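Local coordinates for protein - conserved hypothetical (Bacillus anthracis, PDB 4LES) that is of unknown function, a conserved hypothetical protein whose modelled part is largely beta-sheet with two short helices, at residues E92-V96 and H110-V114; Y145-A151 and K179-I183. All blocks are in the same frame, centred on the assembly; numbering follows the deposited sequence.

In the fold
From the N terminus, the chain runs through strand 69-79 into strand 83-96, then out through a short excursion holding strand 102-104 and back along strand 110-121. Contact 1 closes that excursion where the two strands meet as antiparallel neighbours. Further on, beyond strand 135-139, the chain docks across strand 174-184, outermost in the four-stranded sheet, before entering helix 149-158, and contact 2 closes the longer loop returning as that strand. The two closures follow one another in series, without nesting or crossing. They meet in the four-stranded sheet, where strand 110-121 pairs with strand 174-184 and Phe-112 packs against Val-182. Together they tie three strands to helix 149-158.

Contact 1. Residues E92-V96 and H110-V114; sequences ERDKV and HVFIV. With EOH (ethanol), chain C.
Arg-93 and Phe-112 face each other as an antiparallel hydrogen-bonded pair, a compact example of how two neighbouring strands are held by their backbones and sorted by their side chains. Arg-93 N donates to Phe-112 O at 2.9 Å, with an N-H...O angle of 170°, and Phe-112 N returns the bond to Arg-93 O at 2.9 Å. Glu-92 and Ile-113 form the adjoining non-hydrogen-bonded pair, where Glu-92 CA makes a CA-H...O contact with Phe-112 O.

Apolar packing differs on the two faces. On the face of Glu-92 and Ile-113, the side chains lie side by side: Glu-92 CG, anti to the backbone N (chi1 176°), meets Ile-113 CD1 at 3.8 Å and Val-111 CG2 at 3.9 Å. Beyond them, Phe-188 of helix 185-190 touches both Glu-92 and Ile-113. On the other face, Val-96 CG2 lies over the Phe-112 ring, offset toward its rim, 4.1 Å from CE2, while Lys-95 CA comes to the ring edge, 3.7 Å from CD2.

The polar interactions centre on Arg-93. Its NE donates to Lys-95 O at 2.9 Å, almost straight and within the guanidinium plane, while NH1 forms a salt bridge with Glu-158 of helix 149-158 and NH2 one with a phosphate ion, probably from the crystallisation liquor.

Lys-95 O, at the break within strand 83-96, holds the guanidinium in its rotation, and the positive charge is probably balanced by Glu-158 and, in the crystal, by the phosphate. The contact joins a backbone-bonded strand pair, packed largely through hydrocarbon groups, to an ionic link with helix 149-158.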
ATOM      1  N   GLU A  92      -0.466  -3.407  -9.986  1.00 42.06           N
ATOM      2  CA  GLU A  92      -0.509  -4.848 -10.154  1.00 43.83           C
ATOM      3  C   GLU A  92       0.751  -5.207 -10.895  1.00 46.59           C
ATOM      4  O   GLU A  92       0.976  -4.719 -12.013  1.00 46.02           O
ATOM      5  CB  GLU A  92      -1.746  -5.233 -10.985  1.00 45.26           C
ATOM      6  CG  GLU A  92      -1.859  -6.703 -11.322  1.00 47.22           C
ATOM      7  CD  GLU A  92      -3.079  -7.021 -12.178  1.00 51.11           C
ATOM      8  OE1 GLU A  92      -3.711  -6.094 -12.728  1.00 49.77           O
ATOM      9  OE2 GLU A  92      -3.399  -8.218 -12.306  1.00 54.14           O
ATOM     10  N   ARG A  93       1.592  -6.033 -10.289  1.00 47.80           N
ATOM     11  CA  ARG A  93       2.856  -6.407 -10.933  1.00 52.97           C
ATOM     12  C   ARG A  93       3.347  -7.819 -10.690  1.00 53.49           C
ATOM     13  O   ARG A  93       2.915  -8.495  -9.778  1.00 52.24           O
ATOM     14  CB  ARG A  93       3.955  -5.395 -10.582  1.00 55.62           C
ATOM     15  CG  ARG A  93       4.131  -5.088  -9.116  1.00 55.21           C
ATOM     16  CD  ARG A  93       4.834  -3.750  -8.924  1.00 54.91           C
ATOM     17  NE  ARG A  93       6.267  -3.842  -9.111  1.00 60.45           N
ATOM     18  CZ  ARG A  93       7.071  -2.833  -9.434  1.00 64.33           C
ATOM     19  NH1 ARG A  93       8.365  -3.061  -9.565  1.00 71.15           N
ATOM     20  NH2 ARG A  93       6.607  -1.616  -9.660  1.00 65.94           N
ATOM     21  N   ASP A  94       4.266  -8.229 -11.555  1.00 60.28           N
ATOM     22  CA  ASP A  94       4.881  -9.575 -11.556  1.00 66.74           C
ATOM     23  C   ASP A  94       6.044  -9.770 -10.579  1.00 65.83           C
ATOM     24  O   ASP A  94       6.465 -10.889 -10.348  1.00 66.86           O
ATOM     25  CB  ASP A  94       5.409  -9.880 -12.963  1.00 71.25           C
ATOM     26  CG  ASP A  94       6.466  -8.852 -13.439  1.00 77.08           C
ATOM     27  OD1 ASP A  94       6.480  -7.691 -12.949  1.00 82.47           O
ATOM     28  OD2 ASP A  94       7.277  -9.198 -14.321  1.00 86.52           O
ATOM     29  N   LYS A  95       6.590  -8.690 -10.032  1.00 65.36           N
ATOM     30  CA  LYS A  95       7.713  -8.809  -9.111  1.00 68.00           C
ATOM     31  C   LYS A  95       8.019  -7.507  -8.372  1.00 65.13           C
ATOM     32  O   LYS A  95       7.530  -6.424  -8.747  1.00 60.62           O
ATOM     33  CB  LYS A  95       8.973  -9.254  -9.865  1.00 72.97           C
ATOM     34  CG  LYS A  95       9.452  -8.230 -10.878  1.00 78.37           C
ATOM     35  CD  LYS A  95      10.721  -8.646 -11.606  1.00 83.48           C
ATOM     36  CE  LYS A  95      11.137  -7.532 -12.558  1.00 88.09           C
ATOM     37  NZ  LYS A  95      12.398  -7.828 -13.283  1.00 97.93           N
ATOM     38  N   VAL A  96       8.818  -7.635  -7.307  1.00 63.15           N
ATOM     39  CA  VAL A  96       9.291  -6.496  -6.506  1.00 62.67           C
ATOM     40  C   VAL A  96      10.764  -6.732  -6.188  1.00 63.36           C
ATOM     41  O   VAL A  96      11.222  -7.874  -6.204  1.00 66.29           O
ATOM     42  CB  VAL A  96       8.487  -6.279  -5.183  1.00 61.05           C
ATOM     43  CG1 VAL A  96       7.051  -5.872  -5.475  1.00 59.50           C
ATOM     44  CG2 VAL A  96       8.547  -7.508  -4.280  1.00 63.06           C
ATOM     45  N   HIS A 110      -0.618 -15.886  -9.408  1.00 87.26           N
ATOM     46  CA  HIS A 110      -0.728 -14.781  -8.451  1.00 80.88           C
ATOM     47  C   HIS A 110       0.102 -13.565  -8.864  1.00 73.17           C
ATOM     48  O   HIS A 110       1.052 -13.682  -9.629  1.00 72.82           O
ATOM     49  CB  HIS A 110      -0.294 -15.244  -7.060  1.00 82.74           C
ATOM     50  CG  HIS A 110      -1.151 -16.333  -6.484  1.00 92.50           C
ATOM     51  ND1 HIS A 110      -1.039 -17.651  -6.867  1.00 97.35           N
ATOM     52  CD2 HIS A 110      -2.113 -16.302  -5.528  1.00 95.44           C
ATOM     53  CE1 HIS A 110      -1.904 -18.383  -6.187  1.00103.61           C
ATOM     54  NE2 HIS A 110      -2.567 -17.588  -5.365  1.00100.62           N
ATOM     55  N   VAL A 111      -0.287 -12.393  -8.362  1.00 66.45           N
ATOM     56  CA  VAL A 111       0.416 -11.134  -8.640  1.00 60.72           C
ATOM     57  C   VAL A 111       0.627 -10.373  -7.349  1.00 54.53           C
ATOM     58  O   VAL A 111      -0.016 -10.653  -6.354  1.00 55.60           O
ATOM     59  CB  VAL A 111      -0.369 -10.197  -9.614  1.00 59.19           C
ATOM     60  CG1 VAL A 111      -0.376 -10.747 -11.014  1.00 64.07           C
ATOM     61  CG2 VAL A 111      -1.793  -9.968  -9.139  1.00 58.29           C
ATOM     62  N   PHE A 112       1.558  -9.430  -7.368  1.00 51.90           N
ATOM     63  CA  PHE A 112       1.733  -8.542  -6.246  1.00 50.56           C
ATOM     64  C   PHE A 112       0.813  -7.363  -6.492  1.00 48.30           C
ATOM     65  O   PHE A 112       0.785  -6.826  -7.607  1.00 46.43           O
ATOM     66  CB  PHE A 112       3.162  -8.014  -6.148  1.00 51.97           C
ATOM     67  CG  PHE A 112       4.154  -9.019  -5.668  1.00 53.81           C
ATOM     68  CD1 PHE A 112       4.060  -9.534  -4.383  1.00 56.02           C
ATOM     69  CD2 PHE A 112       5.208  -9.411  -6.468  1.00 59.42           C
ATOM     70  CE1 PHE A 112       4.982 -10.451  -3.922  1.00 60.44           C
ATOM     71  CE2 PHE A 112       6.132 -10.340  -6.019  1.00 62.35           C
ATOM     72  CZ  PHE A 112       6.020 -10.858  -4.745  1.00 62.08           C
ATOM     73  N   ILE A 113       0.028  -6.987  -5.490  1.00 46.19           N
ATOM     74  CA  ILE A 113      -0.794  -5.779  -5.595  1.00 43.45           C
ATOM     75  C   ILE A 113      -0.165  -4.840  -4.601  1.00 44.58           C
ATOM     76  O   ILE A 113      -0.063  -5.178  -3.415  1.00 40.99           O
ATOM     77  CB  ILE A 113      -2.267  -6.010  -5.233  1.00 42.57           C
ATOM     78  CG1 ILE A 113      -2.878  -7.064  -6.172  1.00 46.02           C
ATOM     79  CG2 ILE A 113      -3.059  -4.706  -5.346  1.00 42.56           C
ATOM     80  CD1 ILE A 113      -2.797  -6.692  -7.652  1.00 45.63           C
ATOM     81  N   VAL A 114       0.330  -3.707  -5.092  1.00 40.34           N
ATOM     82  CA  VAL A 114       0.982  -2.720  -4.239  1.00 39.85           C
ATOM     83  C   VAL A 114       0.065  -1.524  -4.049  1.00 38.11           C
ATOM     84  O   VAL A 114      -0.416  -0.966  -5.016  1.00 38.88           O
ATOM     85  CB  VAL A 114       2.272  -2.183  -4.889  1.00 42.20           C
ATOM     86  CG1 VAL A 114       2.952  -1.152  -3.983  1.00 42.81           C
ATOM     87  CG2 VAL A 114       3.224  -3.320  -5.208  1.00 43.32           C
TER
HETATM   88  C1  EOH C 302      -5.812 -18.492  -3.317  1.00 90.51           C
HETATM   89  C2  EOH C 302      -6.818 -17.365  -3.452  1.00 82.97           C
HETATM   90  O   EOH C 302      -5.094 -18.681  -4.546  1.00 95.26           O

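Contact 2. Residues Y145-A151 and K179-I183; sequences YQSDVWA and KVYVI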
ATOM      1  N   TYR A 145      -7.335  -7.681   3.012  1.00 48.35           N
ATOM      2  CA  TYR A 145      -6.088  -8.437   3.003  1.00 51.87           C
ATOM      3  C   TYR A 145      -5.009  -7.868   3.913  1.00 52.81           C
ATOM      4  O   TYR A 145      -4.978  -6.663   4.206  1.00 56.53           O
ATOM      5  CB  TYR A 145      -5.587  -8.610   1.563  1.00 51.43           C
ATOM      6  CG  TYR A 145      -6.562  -9.433   0.772  1.00 53.13           C
ATOM      7  CD1 TYR A 145      -7.705  -8.854   0.234  1.00 54.23           C
ATOM      8  CD2 TYR A 145      -6.376 -10.798   0.609  1.00 56.75           C
ATOM      9  CE1 TYR A 145      -8.627  -9.600  -0.457  1.00 56.09           C
ATOM     10  CE2 TYR A 145      -7.301 -11.563  -0.080  1.00 59.58           C
ATOM     11  CZ  TYR A 145      -8.423 -10.956  -0.611  1.00 60.59           C
ATOM     12  OH  TYR A 145      -9.348 -11.703  -1.313  1.00 63.43           O
ATOM     13  N   GLN A 146      -4.137  -8.767   4.353  1.00 59.11           N
ATOM     14  CA  GLN A 146      -3.025  -8.439   5.223  1.00 66.06           C
ATOM     15  C   GLN A 146      -1.775  -8.257   4.352  1.00 57.99           C
ATOM     16  O   GLN A 146      -1.493  -9.090   3.521  1.00 55.35           O
ATOM     17  CB  GLN A 146      -2.804  -9.599   6.209  1.00 74.55           C
ATOM     18  CG  GLN A 146      -1.922  -9.262   7.393  1.00 86.13           C
ATOM     19  CD  GLN A 146      -2.658  -8.431   8.432  1.00101.54           C
ATOM     20  OE1 GLN A 146      -3.517  -8.947   9.162  1.00102.34           O
ATOM     21  NE2 GLN A 146      -2.310  -7.145   8.526  1.00107.68           N
ATOM     22  N   SER A 147      -1.032  -7.174   4.547  1.00 58.74           N
ATOM     23  CA  SER A 147       0.161  -6.906   3.748  1.00 56.53           C
ATOM     24  C   SER A 147       1.259  -7.932   3.981  1.00 59.90           C
ATOM     25  O   SER A 147       1.445  -8.393   5.086  1.00 64.70           O
ATOM     26  CB  SER A 147       0.733  -5.508   4.066  1.00 57.13           C
ATOM     27  OG  SER A 147       1.844  -5.201   3.205  1.00 56.00           O
ATOM     28  N   ASP A 148       1.980  -8.285   2.923  1.00 61.11           N
ATOM     29  CA  ASP A 148       3.152  -9.161   3.028  1.00 64.02           C
ATOM     30  C   ASP A 148       4.330  -8.245   3.402  1.00 62.44           C
ATOM     31  O   ASP A 148       4.847  -7.498   2.565  1.00 57.86           O
ATOM     32  CB  ASP A 148       3.393  -9.876   1.690  1.00 66.90           C
ATOM     33  CG  ASP A 148       4.702 -10.671   1.651  1.00 71.82           C
ATOM     34  OD1 ASP A 148       5.603 -10.458   2.496  1.00 75.39           O
ATOM     35  OD2 ASP A 148       4.838 -11.490   0.728  1.00 75.38           O
ATOM     36  N   VAL A 149       4.745  -8.301   4.659  1.00 65.59           N
ATOM     37  CA  VAL A 149       5.806  -7.434   5.171  1.00 70.77           C
ATOM     38  C   VAL A 149       7.160  -7.575   4.432  1.00 74.84           C
ATOM     39  O   VAL A 149       7.890  -6.584   4.306  1.00 75.67           O
ATOM     40  CB  VAL A 149       5.958  -7.630   6.699  1.00 81.01           C
ATOM     41  CG1 VAL A 149       7.161  -6.876   7.250  1.00 88.51           C
ATOM     42  CG2 VAL A 149       4.674  -7.205   7.412  1.00 80.45           C
ATOM     43  N   TRP A 150       7.482  -8.771   3.927  1.00 75.96           N
ATOM     44  CA  TRP A 150       8.759  -8.982   3.217  1.00 84.34           C
ATOM     45  C   TRP A 150       8.730  -8.325   1.826  1.00 73.30           C
ATOM     46  O   TRP A 150       9.610  -7.538   1.481  1.00 67.32           O
ATOM     47  CB  TRP A 150       9.115 -10.479   3.175  1.00102.09           C
ATOM     48  CG  TRP A 150      10.510 -10.857   2.599  1.00132.39           C
ATOM     49  CD1 TRP A 150      10.812 -12.000   1.907  1.00150.69           C
ATOM     50  CD2 TRP A 150      11.747 -10.088   2.647  1.00149.65           C
ATOM     51  NE1 TRP A 150      12.147 -12.011   1.548  1.00162.39           N
ATOM     52  CE2 TRP A 150      12.739 -10.852   1.978  1.00160.20           C
ATOM     53  CE3 TRP A 150      12.110  -8.842   3.187  1.00146.82           C
ATOM     54  CZ2 TRP A 150      14.065 -10.406   1.837  1.00159.96           C
ATOM     55  CZ3 TRP A 150      13.433  -8.402   3.041  1.00146.13           C
ATOM     56  CH2 TRP A 150      14.386  -9.184   2.370  1.00153.86           C
ATOM     57  N   ALA A 151       7.699  -8.622   1.054  1.00 66.74           N
ATOM     58  CA  ALA A 151       7.543  -8.030  -0.274  1.00 62.67           C
ATOM     59  C   ALA A 151       7.509  -6.511  -0.147  1.00 61.03           C
ATOM     60  O   ALA A 151       8.153  -5.806  -0.924  1.00 64.72           O
ATOM     61  CB  ALA A 151       6.282  -8.542  -0.928  1.00 58.23           C
ATOM     62  N   LYS A 179       1.812  -0.896   1.104  1.00 43.69           N
ATOM     63  CA  LYS A 179       1.407  -2.267   1.440  1.00 47.41           C
ATOM     64  C   LYS A 179       1.574  -3.112   0.191  1.00 43.94           C
ATOM     65  O   LYS A 179       1.300  -2.638  -0.929  1.00 39.57           O
ATOM     66  CB  LYS A 179      -0.081  -2.348   1.781  1.00 51.72           C
ATOM     67  CG  LYS A 179      -0.631  -1.271   2.677  1.00 53.33           C
ATOM     68  CD  LYS A 179      -0.081  -1.364   4.064  1.00 57.18           C
ATOM     69  CE  LYS A 179      -0.947  -0.484   4.955  1.00 64.14           C
ATOM     70  NZ  LYS A 179      -0.268  -0.121   6.204  1.00 73.18           N
ATOM     71  N   VAL A 180       1.972  -4.362   0.368  1.00 42.63           N
ATOM     72  CA  VAL A 180       2.109  -5.273  -0.753  1.00 44.69           C
ATOM     73  C   VAL A 180       1.383  -6.573  -0.455  1.00 47.27           C
ATOM     74  O   VAL A 180       1.652  -7.238   0.552  1.00 50.01           O
ATOM     75  CB  VAL A 180       3.591  -5.542  -1.099  1.00 49.86           C
ATOM     76  CG1 VAL A 180       3.710  -6.479  -2.290  1.00 49.62           C
ATOM     77  CG2 VAL A 180       4.305  -4.227  -1.382  1.00 49.15           C
ATOM     78  N   TYR A 181       0.459  -6.931  -1.342  1.00 45.83           N
ATOM     79  CA  TYR A 181      -0.325  -8.151  -1.198  1.00 49.14           C
ATOM     80  C   TYR A 181      -0.047  -9.133  -2.321  1.00 52.76           C
ATOM     81  O   TYR A 181       0.368  -8.753  -3.417  1.00 53.03           O
ATOM     82  CB  TYR A 181      -1.816  -7.806  -1.186  1.00 48.36           C
ATOM     83  CG  TYR A 181      -2.180  -6.670  -0.259  1.00 45.01           C
ATOM     84  CD1 TYR A 181      -2.112  -5.347  -0.690  1.00 42.14           C
ATOM     85  CD2 TYR A 181      -2.570  -6.908   1.055  1.00 50.92           C
ATOM     86  CE1 TYR A 181      -2.453  -4.292   0.151  1.00 40.69           C
ATOM     87  CE2 TYR A 181      -2.913  -5.853   1.906  1.00 50.47           C
ATOM     88  CZ  TYR A 181      -2.841  -4.544   1.446  1.00 42.59           C
ATOM     89  OH  TYR A 181      -3.179  -3.492   2.279  1.00 42.33           O
ATOM     90  N   VAL A 182      -0.241 -10.415  -2.029  1.00 57.40           N
ATOM     91  CA  VAL A 182      -0.096 -11.457  -3.025  1.00 59.77           C
ATOM     92  C   VAL A 182      -1.523 -11.921  -3.300  1.00 60.82           C
ATOM     93  O   VAL A 182      -2.168 -12.480  -2.431  1.00 64.23           O
ATOM     94  CB  VAL A 182       0.814 -12.603  -2.541  1.00 66.84           C
ATOM     95  CG1 VAL A 182       0.784 -13.769  -3.521  1.00 69.74           C
ATOM     96  CG2 VAL A 182       2.240 -12.096  -2.373  1.00 67.28           C
ATOM     97  N   ILE A 183      -2.011 -11.672  -4.510  1.00 58.58           N
ATOM     98  CA  ILE A 183      -3.386 -11.967  -4.861  1.00 59.05           C
ATOM     99  C   ILE A 183      -3.490 -12.854  -6.087  1.00 62.79           C
ATOM    100  O   ILE A 183      -2.628 -12.805  -6.960  1.00 63.07           O
ATOM    101  CB  ILE A 183      -4.132 -10.642  -5.182  1.00 55.46           C
ATOM    102  CG1 ILE A 183      -4.048  -9.675  -4.008  1.00 53.87           C
ATOM    103  CG2 ILE A 183      -5.591 -10.887  -5.526  1.00 55.18           C
ATOM    104  CD1 ILE A 183      -4.732 -10.181  -2.752  1.00 58.72           C
TER
HETATM  105  O   HOH W   1      -3.597  -4.141   4.757  1.00 57.13           O
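Ser-147 and Asp-148 grip the backbone of Val-180 from both of its polar ends, illustrating how a loop can dock on an edge strand just before a helix starts. Val-180 N donates to Ser-147 OG at 3.0 Å, and Asp-148 N donates to Val-180 O at 2.6 Å with an N-H...O angle of 166°. The serine hydroxyl gets there because OG stands anti to its backbone N (chi1 -175°), which also sets it against Lys-179 CB.

On one flank, Ala-151 CB presses on Val-180 CG1 at 3.6 Å. On the other, Tyr-145 O meets the Tyr-181 ring at its edge, 3.2 Å from CE2, while Tyr-145 CB lies out of the ring plane, 3.5 Å from CD2. Ile-183 CD1 sits over a face of the Tyr-145 ring in a CH-pi contact, 4.0 Å from the centroid. A water bridges the two tyrosines, donating to Tyr-145 O and hydrogen-bonded to Tyr-181 OH at 2.6 Å.

Further out, Asp-148 is the N-cap of helix 149-158: OD1 accepts from Ala-151 N at 3.1 Å, approached from above the carboxylate plane, and more weakly from Trp-150 N. Tyr-145 OH is hydrogen-bonded to Asp-139 OD2 of strand 135-139, while Phe-112 backs Val-180.

Asp-148 therefore does two jobs, its main chain binding the strand and its carboxylate capping the helix, which fixes the first turn relative to the sheet. The adjoining amides and helix dipole would be expected to favour the ionised carboxylate, and the serine bond satisfies an amide on the outermost strand.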